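Local coordinates for protein DnaJ homolog subfamily C member 27-A (Xenopus laevis, PDB 6JMG) that binds GTP with magnesium and probably hydrolyses it, as a Rab-family small GTPase carrying a DnaJ domain and possibly regulating the MEK/ERK pathway, at residues Y96-K101 with V131-I136. Sequence-based numbering, arbitrary orientation.
Sequences YDVGHK and VCANKI. With GTP (guanosine-5'-triphosphate), chain C.
Asp97 and Lys135 meet beside the guanine base, their side chains crossing at about a right angle. A weak salt bridge joins Lys135 NZ to Asp97 OD1 at 3.4 Å, and CD of the lysine packs against the same oxygen. Lysine suits this place because its long aliphatic chain, extended beyond CG, runs over the purine, with CG 3.4 Å from GTP C6 and CE 3.5 Å from GTP C4. The chain thus carries NZ across to the ribose, where its bond to O4' is weak; the stronger partner of NZ is the backbone carbonyl of Glu26, in the phosphate-binding loop. Asn134 ND2 comes within 3.4 Å of GTP N7. Asparagine suits its place because its amide offers both an acceptor, OD1 for Thr163 OG1, and a donor, ND2 to the carbonyl of Val27, which ties the base site to the same loop. Asn134, Lys135 and Asp137 belong to the NKxD motif of Ras-like GTPases, here following strand 128-134 of the Rossmann-like sheet; Asp137 OD1 also hydrogen-bonds the nucleotide. Beside it in the sheet, strand 91-97 runs parallel, and three backbone bonds fix the register: Tyr96 N to Cys132 O, Asn134 N to Tyr96 O (2.8 Å), and Val98 N to Asn134 O. On the sheet face away from Asp97 and Asn134, chi1 of 64° folds the Tyr96 ring over small Ala133, whose CA makes a CH-pi contact 3.9 Å from the ring centroid, while Val131 CG1 meets the ring edge in plane. Branched, apolar Val98 extends this patch, CG1 packing on Ala133 CB. Further out, Asp97 is itself positioned by an Asx turn, Gly99 N reaching OD2 at 2.7 Å, and by a hydrogen bond from His100 ND1, which meets OD1 from above the carboxylate plane.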
# COMPACT_ATOMS: atom_id res chain seq x y z
N TYR A 96 3.68 -5.41 -14.06
CA TYR A 96 4.19 -4.78 -15.27
C TYR A 96 4.99 -5.79 -16.09
O TYR A 96 5.23 -6.93 -15.67
CB TYR A 96 5.08 -3.57 -14.97
CG TYR A 96 6.34 -3.87 -14.22
CD1 TYR A 96 6.32 -4.10 -12.84
CD2 TYR A 96 7.57 -3.86 -14.87
CE1 TYR A 96 7.51 -4.34 -12.14
CE2 TYR A 96 8.75 -4.10 -14.19
CZ TYR A 96 8.72 -4.34 -12.83
OH TYR A 96 9.91 -4.58 -12.16
N ASP A 97 5.38 -5.34 -17.28
CA ASP A 97 6.11 -6.14 -18.26
C ASP A 97 7.53 -5.61 -18.35
O ASP A 97 7.74 -4.46 -18.76
CB ASP A 97 5.37 -6.08 -19.61
CG ASP A 97 6.06 -6.84 -20.74
OD1 ASP A 97 5.42 -6.97 -21.80
OD2 ASP A 97 7.22 -7.29 -20.59
N VAL A 98 8.51 -6.44 -18.00
CA VAL A 98 9.90 -6.01 -18.02
C VAL A 98 10.35 -5.62 -19.42
O VAL A 98 11.39 -4.97 -19.58
CB VAL A 98 10.83 -7.10 -17.45
CG1 VAL A 98 10.49 -7.39 -16.00
CG2 VAL A 98 10.76 -8.38 -18.32
N GLY A 99 9.59 -6.02 -20.44
CA GLY A 99 9.91 -5.72 -21.82
C GLY A 99 9.42 -4.39 -22.34
O GLY A 99 9.73 -4.05 -23.48
N HIS A 100 8.66 -3.63 -21.55
CA HIS A 100 8.01 -2.40 -22.01
C HIS A 100 8.03 -1.42 -20.84
O HIS A 100 7.22 -1.52 -19.91
CB HIS A 100 6.59 -2.71 -22.48
CG HIS A 100 6.52 -3.46 -23.79
ND1 HIS A 100 6.19 -4.79 -23.87
CD2 HIS A 100 6.71 -3.04 -25.07
CE1 HIS A 100 6.19 -5.17 -25.14
NE2 HIS A 100 6.50 -4.13 -25.88
N LYS A 101 8.95 -0.46 -20.89
CA LYS A 101 9.20 0.29 -19.67
C LYS A 101 8.06 1.26 -19.34
O LYS A 101 7.84 1.58 -18.16
CB LYS A 101 10.65 0.84 -19.72
CG LYS A 101 10.99 2.12 -18.96
CD LYS A 101 12.52 2.30 -18.55
CE LYS A 101 13.65 2.32 -19.63
NZ LYS A 101 14.13 3.64 -20.01
N VAL A 131 4.21 -6.92 -6.20
CA VAL A 131 4.63 -6.38 -7.49
C VAL A 131 5.18 -7.52 -8.32
O VAL A 131 6.11 -8.23 -7.90
CB VAL A 131 5.66 -5.25 -7.33
CG1 VAL A 131 6.04 -4.71 -8.68
CG2 VAL A 131 5.10 -4.15 -6.45
N CYS A 132 4.62 -7.71 -9.50
CA CYS A 132 5.08 -8.76 -10.40
C CYS A 132 5.72 -8.14 -11.63
O CYS A 132 5.04 -7.47 -12.43
CB CYS A 132 3.93 -9.70 -10.79
SG CYS A 132 3.16 -10.49 -9.35
N ALA A 133 7.03 -8.32 -11.74
CA ALA A 133 7.79 -7.97 -12.93
C ALA A 133 7.66 -9.17 -13.85
O ALA A 133 8.38 -10.16 -13.71
CB ALA A 133 9.24 -7.67 -12.57
N ASN A 134 6.72 -9.09 -14.78
CA ASN A 134 6.24 -10.26 -15.49
C ASN A 134 6.90 -10.39 -16.86
O ASN A 134 7.46 -9.43 -17.40
CB ASN A 134 4.73 -10.21 -15.65
CG ASN A 134 4.15 -11.57 -15.97
OD1 ASN A 134 4.59 -12.59 -15.43
ND2 ASN A 134 3.16 -11.59 -16.86
N LYS A 135 6.80 -11.61 -17.41
CA LYS A 135 7.27 -11.96 -18.76
C LYS A 135 8.80 -12.01 -18.84
O LYS A 135 9.37 -11.72 -19.90
CB LYS A 135 6.73 -11.01 -19.84
CG LYS A 135 5.24 -10.80 -19.81
CD LYS A 135 4.77 -10.22 -21.12
CE LYS A 135 3.27 -10.10 -21.14
NZ LYS A 135 2.82 -9.18 -22.20
N ILE A 136 9.46 -12.42 -17.75
CA ILE A 136 10.90 -12.59 -17.74
C ILE A 136 11.35 -13.67 -18.73
O ILE A 136 12.54 -13.74 -19.08
CB ILE A 136 11.39 -12.92 -16.32
CG1 ILE A 136 10.67 -14.15 -15.75
CG2 ILE A 136 11.17 -11.74 -15.40
CD1 ILE A 136 11.13 -14.47 -14.33
PG GTP C . -5.86 -6.70 -19.75
O1G GTP C . -6.88 -7.59 -19.08
O2G GTP C . -5.51 -5.51 -18.89
O3G GTP C . -6.41 -6.22 -21.08
O3B GTP C . -4.44 -7.44 -19.97
PB GTP C . -3.80 -8.48 -18.92
O1B GTP C . -2.91 -7.77 -17.92
O2B GTP C . -4.81 -9.32 -18.16
O3A GTP C . -2.83 -9.37 -19.85
PA GTP C . -3.11 -10.92 -20.15
O1A GTP C . -3.05 -11.78 -18.91
O2A GTP C . -4.43 -11.12 -20.84
O5' GTP C . -1.91 -11.19 -21.16
C5' GTP C . -1.74 -10.36 -22.28
C4' GTP C . -0.97 -11.16 -23.33
O4' GTP C . 0.32 -11.40 -22.83
C3' GTP C . -1.55 -12.53 -23.62
O3' GTP C . -1.29 -12.72 -24.97
C2' GTP C . -0.70 -13.52 -22.85
O2' GTP C . -0.47 -14.74 -23.52
C1' GTP C . 0.61 -12.79 -22.80
N9 GTP C . 1.35 -13.10 -21.58
C8 GTP C . 0.90 -12.97 -20.29
N7 GTP C . 1.92 -13.32 -19.45
C5 GTP C . 3.00 -13.65 -20.20
C6 GTP C . 4.28 -14.07 -19.86
O6 GTP C . 4.60 -14.21 -18.68
N1 GTP C . 5.20 -14.32 -20.86
C2 GTP C . 4.85 -14.17 -22.18
N2 GTP C . 5.76 -14.43 -23.11
N3 GTP C . 3.58 -13.75 -22.52
C4 GTP C . 2.66 -13.51 -21.54